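Local coordinates for CRISPR-associated protein, Cse1 family (Acidimicrobium ferrooxidans, PDB 4H3T), which probably serves as the large subunit of a type I-E CRISPR Cascade complex, which in relatives helps recognise invading DNA, at residues D34-A39 and R58-L63; Y65-G70 and D92-R97. The protein carries 1 engineered substitution. All blocks are in the same frame, centred on the assembly; numbering follows the deposited sequence.

Contact 1: D34-A39 and R58-L63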
ATOM      1  N   ASP A  34     -23.551  -4.982  -8.005  1.00 49.39           N
ATOM      2  CA  ASP A  34     -23.955  -4.296  -6.770  1.00 50.68           C
ATOM      3  C   ASP A  34     -22.879  -3.395  -6.186  1.00 54.32           C
ATOM      4  O   ASP A  34     -23.208  -2.372  -5.622  1.00 54.11           O
ATOM      5  CB  ASP A  34     -24.427  -5.304  -5.699  1.00 52.12           C
ATOM      6  CG  ASP A  34     -25.874  -5.706  -5.930  1.00 64.73           C
ATOM      7  OD1 ASP A  34     -26.534  -5.070  -6.785  1.00 66.80           O
ATOM      8  OD2 ASP A  34     -26.337  -6.675  -5.281  1.00 66.05           O
ATOM      9  N   ILE A  35     -21.624  -3.700  -6.361  1.00 48.78           N
ATOM     10  CA  ILE A  35     -20.602  -2.806  -5.811  1.00 47.93           C
ATOM     11  C   ILE A  35     -20.673  -1.392  -6.521  1.00 51.36           C
ATOM     12  O   ILE A  35     -20.418  -0.380  -5.878  1.00 50.79           O
ATOM     13  CB  ILE A  35     -19.187  -3.463  -5.802  1.00 48.48           C
ATOM     14  CG1 ILE A  35     -18.391  -2.978  -4.565  1.00 50.59           C
ATOM     15  CG2 ILE A  35     -18.460  -3.256  -7.082  1.00 45.37           C
ATOM     16  CD1 ILE A  35     -17.037  -3.460  -4.408  1.00 48.11           C
ATOM     17  N   PHE A  36     -21.123  -1.328  -7.768  1.00 46.96           N
ATOM     18  CA  PHE A  36     -21.294  -0.077  -8.492  1.00 48.64           C
ATOM     19  C   PHE A  36     -22.650   0.530  -8.183  1.00 52.77           C
ATOM     20  O   PHE A  36     -22.732   1.688  -7.825  1.00 51.43           O
ATOM     21  CB  PHE A  36     -21.135  -0.329 -10.009  1.00 50.38           C
ATOM     22  CG  PHE A  36     -19.674  -0.317 -10.344  1.00 50.25           C
ATOM     23  CD1 PHE A  36     -18.990   0.879 -10.455  1.00 53.00           C
ATOM     24  CD2 PHE A  36     -18.973  -1.504 -10.526  1.00 49.61           C
ATOM     25  CE1 PHE A  36     -17.651   0.895 -10.729  1.00 53.14           C
ATOM     26  CE2 PHE A  36     -17.604  -1.489 -10.750  1.00 50.37           C
ATOM     27  CZ  PHE A  36     -16.957  -0.285 -10.880  1.00 49.48           C
ATOM     28  N   VAL A  37     -23.711  -0.259  -8.286  1.00 50.45           N
ATOM     29  CA  VAL A  37     -25.081   0.256  -8.066  1.00 51.96           C
ATOM     30  C   VAL A  37     -25.212   0.795  -6.634  1.00 54.80           C
ATOM     31  O   VAL A  37     -25.786   1.861  -6.448  1.00 54.71           O
ATOM     32  CB  VAL A  37     -26.142  -0.829  -8.383  1.00 53.65           C
ATOM     33  CG1 VAL A  37     -27.569  -0.346  -8.014  1.00 55.34           C
ATOM     34  CG2 VAL A  37     -26.065  -1.190  -9.857  1.00 53.06           C
ATOM     35  N   LEU A  38     -24.580   0.117  -5.661  1.00 49.60           N
ATOM     36  CA  LEU A  38     -24.700   0.494  -4.245  1.00 49.31           C
ATOM     37  C   LEU A  38     -23.482   1.233  -3.681  1.00 50.91           C
ATOM     38  O   LEU A  38     -23.415   1.441  -2.464  1.00 48.38           O
ATOM     39  CB  LEU A  38     -24.957  -0.780  -3.428  1.00 48.29           C
ATOM     40  CG  LEU A  38     -26.166  -1.636  -3.824  1.00 55.06           C
ATOM     41  CD1 LEU A  38     -26.247  -2.858  -2.951  1.00 55.66           C
ATOM     42  CD2 LEU A  38     -27.440  -0.869  -3.728  1.00 57.30           C
ATOM     43  N   ALA A  39     -22.542   1.687  -4.539  1.00 49.20           N
ATOM     44  CA  ALA A  39     -21.307   2.334  -4.085  1.00 45.96           C
ATOM     45  C   ALA A  39     -21.524   3.531  -3.139  1.00 51.15           C
ATOM     46  O   ALA A  39     -20.775   3.689  -2.191  1.00 50.82           O
ATOM     47  CB  ALA A  39     -20.488   2.778  -5.282  1.00 47.51           C
ATOM     48  N   ARG A  58      -8.077  -1.646  -7.622  1.00 35.81           N
ATOM     49  CA  ARG A  58      -7.635  -1.434  -8.997  1.00 37.09           C
ATOM     50  C   ARG A  58      -8.488  -2.182 -10.003  1.00 39.27           C
ATOM     51  O   ARG A  58      -8.810  -1.628 -11.033  1.00 37.96           O
ATOM     52  CB  ARG A  58      -6.168  -1.759  -9.156  1.00 37.23           C
ATOM     53  CG  ARG A  58      -5.358  -0.709  -8.454  1.00 35.52           C
ATOM     54  CD  ARG A  58      -3.967  -1.077  -8.159  1.00 39.57           C
ATOM     55  NE  ARG A  58      -3.129  -1.264  -9.341  1.00 40.03           N
ATOM     56  CZ  ARG A  58      -2.211  -0.430  -9.804  1.00 48.50           C
ATOM     57  NH1 ARG A  58      -2.102   0.797  -9.304  1.00 38.73           N
ATOM     58  NH2 ARG A  58      -1.418  -0.796 -10.799  1.00 41.22           N
ATOM     59  N   LEU A  59      -8.958  -3.371  -9.674  1.00 39.27           N
ATOM     60  CA  LEU A  59      -9.882  -4.088 -10.558  1.00 39.10           C
ATOM     61  C   LEU A  59     -11.157  -3.284 -10.784  1.00 39.50           C
ATOM     62  O   LEU A  59     -11.676  -3.161 -11.900  1.00 39.44           O
ATOM     63  CB  LEU A  59     -10.247  -5.457  -9.940  1.00 40.51           C
ATOM     64  CG  LEU A  59     -11.469  -6.186 -10.610  1.00 46.92           C
ATOM     65  CD1 LEU A  59     -11.085  -6.611 -11.941  1.00 50.94           C
ATOM     66  CD2 LEU A  59     -11.863  -7.451  -9.820  1.00 53.66           C
ATOM     67  N   VAL A  60     -11.725  -2.823  -9.690  1.00 38.10           N
ATOM     68  CA  VAL A  60     -12.970  -2.052  -9.698  1.00 37.06           C
ATOM     69  C   VAL A  60     -12.767  -0.687 -10.409  1.00 40.77           C
ATOM     70  O   VAL A  60     -13.650  -0.268 -11.164  1.00 40.26           O
ATOM     71  CB  VAL A  60     -13.601  -1.916  -8.275  1.00 40.40           C
ATOM     72  CG1 VAL A  60     -14.815  -1.011  -8.281  1.00 43.87           C
ATOM     73  CG2 VAL A  60     -14.046  -3.292  -7.800  1.00 41.53           C
ATOM     74  N   LEU A  61     -11.623  -0.078 -10.296  1.00 39.36           N
ATOM     75  CA  LEU A  61     -11.361   1.187 -11.030  1.00 39.10           C
ATOM     76  C   LEU A  61     -11.267   0.960 -12.547  1.00 42.75           C
ATOM     77  O   LEU A  61     -11.744   1.771 -13.306  1.00 40.77           O
ATOM     78  CB  LEU A  61     -10.065   1.797 -10.545  1.00 38.84           C
ATOM     79  CG  LEU A  61     -10.105   2.462  -9.154  1.00 42.54           C
ATOM     80  CD1 LEU A  61      -8.666   2.727  -8.640  1.00 40.16           C
ATOM     81  CD2 LEU A  61     -10.949   3.748  -9.167  1.00 45.92           C
ATOM     82  N   ALA A  62     -10.604  -0.139 -12.995  1.00 40.27           N
ATOM     83  CA  ALA A  62     -10.563  -0.447 -14.415  1.00 40.13           C
ATOM     84  C   ALA A  62     -11.980  -0.608 -14.940  1.00 46.53           C
ATOM     85  O   ALA A  62     -12.299  -0.162 -16.046  1.00 44.53           O
ATOM     86  CB  ALA A  62      -9.764  -1.715 -14.655  1.00 40.20           C
ATOM     87  N   LEU A  63     -12.825  -1.287 -14.166  1.00 43.39           N
ATOM     88  CA  LEU A  63     -14.246  -1.491 -14.556  1.00 44.99           C
ATOM     89  C   LEU A  63     -15.005  -0.132 -14.606  1.00 47.87           C
ATOM     90  O   LEU A  63     -15.758   0.118 -15.551  1.00 48.19           O
ATOM     91  CB  LEU A  63     -14.779  -2.379 -13.462  1.00 45.60           C
ATOM     92  CG  LEU A  63     -15.933  -3.329 -13.591  1.00 57.29           C
ATOM     93  CD1 LEU A  63     -16.282  -3.728 -15.076  1.00 58.09           C
ATOM     94  CD2 LEU A  63     -15.597  -4.538 -12.737  1.00 55.38           C
TER
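Helix-to-helix packing in the N-terminal part of the Cse1 fold joins the short helix 32-37 to the middle of the long helix 52-68, and Phe36, Ile35, Val60 and Leu63 make up the apolar interface. The backbones stay well apart, with 8.6 Å between the CA atoms of Ile35 and Val60, and the Phe36 ring fills much of the distance. With CG beside its own backbone N and anti to the carbonyl carbon (chi1 -83°), Phe36 sends its ring straight at the second helix. Its leading atom, CZ, comes 3.3 Å from Val60 O, which lies at the ring edge near the ring plane, so a polarised C-H edge probably faces the carbonyl oxygen. The same CZ lies 3.4 Å from Val60 CG1, and the valine branch and the ring pass alongside, pointing opposite ways. One turn further on, Leu63 meets the adjacent corner of the ring obliquely, its CG 3.8 Å from Phe36 CE2. Ile35 adds a looser touch, CG2 to Val60 CG1 at 4.4 Å. All four residues are buried, and the contact across the two segments is wholly one of packing. Neighbouring helices close over it: Ile91 and Tyr94 of helix 88-98 reach Phe36 and Leu63 respectively, while Leu210 and Leu214 of helix 210-217 pack on Ile35 and Val60.

Contact 2: Y65-G70 and D92-R97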
ATOM      1  N   TYR A  65     -13.752   2.968 -15.309  1.00 41.23           N
ATOM      2  CA  TYR A  65     -13.401   3.703 -16.538  1.00 43.41           C
ATOM      3  C   TYR A  65     -14.156   3.178 -17.764  1.00 45.25           C
ATOM      4  O   TYR A  65     -14.545   3.958 -18.667  1.00 45.83           O
ATOM      5  CB  TYR A  65     -11.890   3.620 -16.801  1.00 44.80           C
ATOM      6  CG  TYR A  65     -11.066   4.560 -15.979  1.00 43.32           C
ATOM      7  CD1 TYR A  65     -11.091   5.936 -16.221  1.00 46.08           C
ATOM      8  CD2 TYR A  65     -10.113   4.072 -15.087  1.00 41.09           C
ATOM      9  CE1 TYR A  65     -10.219   6.805 -15.560  1.00 47.17           C
ATOM     10  CE2 TYR A  65      -9.239   4.916 -14.434  1.00 41.99           C
ATOM     11  CZ  TYR A  65      -9.292   6.289 -14.662  1.00 46.92           C
ATOM     12  OH  TYR A  65      -8.437   7.109 -13.938  1.00 49.41           O
ATOM     13  N   ARG A  66     -14.386   1.852 -17.803  1.00 44.42           N
ATOM     14  CA  ARG A  66     -15.086   1.225 -18.937  1.00 45.55           C
ATOM     15  C   ARG A  66     -16.578   1.436 -18.838  1.00 50.77           C
ATOM     16  O   ARG A  66     -17.217   1.678 -19.883  1.00 52.74           O
ATOM     17  CB  ARG A  66     -14.763  -0.280 -19.057  1.00 45.32           C
ATOM     18  CG  ARG A  66     -13.284  -0.635 -19.304  1.00 45.81           C
ATOM     19  CD  ARG A  66     -12.763   0.046 -20.572  1.00 45.44           C
ATOM     20  NE  ARG A  66     -13.416  -0.516 -21.753  1.00 51.55           N
ATOM     21  CZ  ARG A  66     -13.443   0.032 -22.966  1.00 70.99           C
ATOM     22  NH1 ARG A  66     -12.902   1.232 -23.179  1.00 64.08           N
ATOM     23  NH2 ARG A  66     -14.002  -0.614 -23.974  1.00 56.31           N
ATOM     24  N   ILE A  67     -17.163   1.318 -17.624  1.00 45.56           N
ATOM     25  CA  ILE A  67     -18.617   1.540 -17.486  1.00 45.63           C
ATOM     26  C   ILE A  67     -18.926   3.018 -17.763  1.00 52.88           C
ATOM     27  O   ILE A  67     -19.893   3.329 -18.430  1.00 51.45           O
ATOM     28  CB  ILE A  67     -19.121   1.126 -16.076  1.00 46.37           C
ATOM     29  CG1 ILE A  67     -19.138  -0.403 -15.888  1.00 46.81           C
ATOM     30  CG2 ILE A  67     -20.503   1.712 -15.808  1.00 48.42           C
ATOM     31  CD1 ILE A  67     -19.156  -0.856 -14.420  1.00 45.72           C
ATOM     32  N   LEU A  68     -18.160   3.933 -17.168  1.00 50.67           N
ATOM     33  CA  LEU A  68     -18.456   5.356 -17.315  1.00 50.48           C
ATOM     34  C   LEU A  68     -17.950   5.941 -18.655  1.00 54.75           C
ATOM     35  O   LEU A  68     -18.293   7.089 -18.993  1.00 52.55           O
ATOM     36  CB  LEU A  68     -17.790   6.080 -16.115  1.00 50.21           C
ATOM     37  CG  LEU A  68     -18.313   5.615 -14.720  1.00 52.98           C
ATOM     38  CD1 LEU A  68     -17.463   6.211 -13.605  1.00 54.26           C
ATOM     39  CD2 LEU A  68     -19.755   6.000 -14.486  1.00 58.05           C
ATOM     40  N   ARG A  69     -17.086   5.199 -19.398  1.00 51.59           N
ATOM     41  CA  ARG A  69     -16.487   5.671 -20.650  1.00 52.59           C
ATOM     42  C   ARG A  69     -15.822   6.998 -20.341  1.00 56.09           C
ATOM     43  O   ARG A  69     -15.883   7.941 -21.081  1.00 54.73           O
ATOM     44  CB  ARG A  69     -17.537   5.759 -21.771  1.00 53.38           C
ATOM     45  CG  ARG A  69     -18.142   4.369 -21.984  1.00 60.98           C
ATOM     46  CD  ARG A  69     -19.049   4.221 -23.188  1.00 67.54           C
ATOM     47  NE  ARG A  69     -18.385   4.596 -24.441  1.00 95.69           N
ATOM     48  CZ  ARG A  69     -17.486   3.866 -25.110  1.00110.34           C
ATOM     49  NH1 ARG A  69     -16.964   4.324 -26.245  1.00 94.30           N
ATOM     50  NH2 ARG A  69     -17.088   2.680 -24.640  1.00 93.55           N
ATOM     51  N   GLY A  70     -15.101   7.020 -19.256  1.00 53.65           N
ATOM     52  CA  GLY A  70     -14.492   8.245 -18.794  1.00 52.91           C
ATOM     53  C   GLY A  70     -14.254   8.107 -17.313  1.00 53.47           C
ATOM     54  O   GLY A  70     -14.277   6.992 -16.801  1.00 49.13           O
ATOM     55  N   ASP A  92     -25.602  -1.857 -16.085  1.00 56.80           N
ATOM     56  CA  ASP A  92     -26.261  -3.029 -16.677  1.00 57.56           C
ATOM     57  C   ASP A  92     -25.985  -3.161 -18.187  1.00 61.47           C
ATOM     58  O   ASP A  92     -25.785  -4.281 -18.634  1.00 62.18           O
ATOM     59  CB  ASP A  92     -27.771  -3.045 -16.366  1.00 61.22           C
ATOM     60  CG  ASP A  92     -28.047  -3.385 -14.899  1.00 67.06           C
ATOM     61  OD1 ASP A  92     -27.207  -4.096 -14.266  1.00 63.52           O
ATOM     62  OD2 ASP A  92     -29.063  -2.910 -14.360  1.00 70.18           O
ATOM     63  N   ASP A  93     -25.849  -2.070 -18.939  1.00 58.15           N
ATOM     64  CA  ASP A  93     -25.450  -2.189 -20.350  1.00 58.08           C
ATOM     65  C   ASP A  93     -24.033  -2.795 -20.462  1.00 58.38           C
ATOM     66  O   ASP A  93     -23.798  -3.659 -21.298  1.00 57.84           O
ATOM     67  CB  ASP A  93     -25.463  -0.814 -21.067  1.00 60.52           C
ATOM     68  CG  ASP A  93     -26.824  -0.213 -21.311  1.00 79.37           C
ATOM     69  OD1 ASP A  93     -27.846  -0.955 -21.168  1.00 81.60           O
ATOM     70  OD2 ASP A  93     -26.883   1.010 -21.616  1.00 90.18           O
ATOM     71  N   TYR A  94     -23.110  -2.374 -19.598  1.00 52.62           N
ATOM     72  CA  TYR A  94     -21.744  -2.917 -19.648  1.00 50.14           C
ATOM     73  C   TYR A  94     -21.749  -4.414 -19.318  1.00 53.95           C
ATOM     74  O   TYR A  94     -21.202  -5.198 -20.091  1.00 52.46           O
ATOM     75  CB  TYR A  94     -20.793  -2.138 -18.727  1.00 49.09           C
ATOM     76  CG  TYR A  94     -19.355  -2.582 -18.865  1.00 47.69           C
ATOM     77  CD1 TYR A  94     -18.543  -2.081 -19.878  1.00 47.76           C
ATOM     78  CD2 TYR A  94     -18.834  -3.562 -18.040  1.00 48.34           C
ATOM     79  CE1 TYR A  94     -17.242  -2.525 -20.033  1.00 47.60           C
ATOM     80  CE2 TYR A  94     -17.571  -4.081 -18.244  1.00 45.85           C
ATOM     81  CZ  TYR A  94     -16.755  -3.531 -19.205  1.00 49.51           C
ATOM     82  OH  TYR A  94     -15.484  -4.026 -19.326  1.00 48.98           O
ATOM     83  N   PHE A  95     -22.366  -4.816 -18.196  1.00 52.51           N
ATOM     84  CA  PHE A  95     -22.363  -6.242 -17.806  1.00 53.97           C
ATOM     85  C   PHE A  95     -23.208  -7.098 -18.736  1.00 59.32           C
ATOM     86  O   PHE A  95     -22.843  -8.257 -18.924  1.00 60.32           O
ATOM     87  CB  PHE A  95     -22.772  -6.445 -16.338  1.00 55.06           C
ATOM     88  CG  PHE A  95     -21.685  -6.044 -15.385  1.00 53.76           C
ATOM     89  CD1 PHE A  95     -20.425  -6.631 -15.456  1.00 54.50           C
ATOM     90  CD2 PHE A  95     -21.888  -5.029 -14.454  1.00 55.05           C
ATOM     91  CE1 PHE A  95     -19.425  -6.267 -14.573  1.00 53.52           C
ATOM     92  CE2 PHE A  95     -20.847  -4.622 -13.605  1.00 56.21           C
ATOM     93  CZ  PHE A  95     -19.612  -5.201 -13.720  1.00 54.89           C
ATOM     94  N   ALA A  96     -24.218  -6.551 -19.435  1.00 58.27           N
ATOM     95  CA  ALA A  96     -24.935  -7.350 -20.453  1.00 58.48           C
ATOM     96  C   ALA A  96     -23.949  -7.654 -21.590  1.00 65.20           C
ATOM     97  O   ALA A  96     -23.871  -8.789 -22.026  1.00 68.38           O
ATOM     98  CB  ALA A  96     -26.173  -6.610 -20.984  1.00 61.73           C
ATOM     99  N   ARG A  97     -23.127  -6.668 -22.008  1.00 59.43           N
ATOM    100  CA  ARG A  97     -22.135  -6.891 -23.076  1.00 59.31           C
ATOM    101  C   ARG A  97     -21.002  -7.854 -22.675  1.00 56.19           C
ATOM    102  O   ARG A  97     -20.568  -8.626 -23.506  1.00 52.91           O
ATOM    103  CB  ARG A  97     -21.510  -5.546 -23.528  1.00 63.85           C
ATOM    104  CG  ARG A  97     -20.313  -5.580 -24.501  1.00 80.43           C
ATOM    105  CD  ARG A  97     -20.686  -5.833 -25.949  1.00 95.12           C
ATOM    106  NE  ARG A  97     -19.534  -5.813 -26.865  1.00 97.49           N
ATOM    107  CZ  ARG A  97     -18.681  -6.823 -27.081  1.00102.52           C
ATOM    108  NH1 ARG A  97     -18.803  -7.969 -26.416  1.00 72.50           N
ATOM    109  NH2 ARG A  97     -17.688  -6.685 -27.951  1.00 92.97           N
TER
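The C-terminal turn of helix 52-68, which ends in a Schellman motif, packs its Arg66 and Ile67 against Tyr94 and Phe95 of helix 88-98, a helix-helix contact within the Cse1 fold. In the motif, Arg69 leaves the helix with positive phi and Gly70 N bonds back to Tyr65 O, and the chain turns away from helix 88-98. The CA atoms of Ile67 and Tyr94 come within 5.9 Å, and Tyr94 lies over the final turn with its ring reaching from Ile67 to Arg66. CG of Tyr94 stands opposite its backbone N (chi1 -174°), which directs the ring across this turn. Ile67 meets the root of the tyrosine, its CG1 3.7 Å from Tyr94 CG, the two side chains crossing at about a right angle. Farther out, the aliphatic start of Arg66 takes over, and its CB lies 3.5 Å from Tyr94 CE1. The arginine then bends at chi2 and chi3, and its guanidinium plane stands 82° from the tyrosine ring; it is the methylenes CB and CG, not the guanidinium, that meet the tyrosine. The polar ends of both residues converge on Glu238, which forms a salt bridge with Arg66 NE and a hydrogen bond with Tyr94 OH, while Trp237 NE1 also bonds that hydroxyl. A leucine in place of Tyr94 would probably leave Glu238 and Trp237 without their hydroxyl partner and open a gap beside the Arg66 methylenes. Phe95 adds a lighter touch beside Tyr94: its ring comes obliquely to the isoleucine, with CE2 4.2 Å from Ile67 CD1.

How the contacts relate
Both contacts draw on helix 52-68, contact 1 in its middle and contact 2 in its last turn, and their centres lie 11 Å apart on the same side of the chain's centre. Along the chain they follow in series, yet in space they merge into one apolar cluster. Leu63 is the main bridge, its CD1 lying 3.4 Å from Tyr94 CE2 and 3.9 Å from Phe95 CZ. Phe36 makes a second link, with CD2 4.0 Å from Ile67 CD1. Helices 32-37 and 88-98 therefore pack on the long helix and share its side chains. The centre of contact 1 lies about 19 Å from the centre of the chain and that of contact 2 about 28 Å.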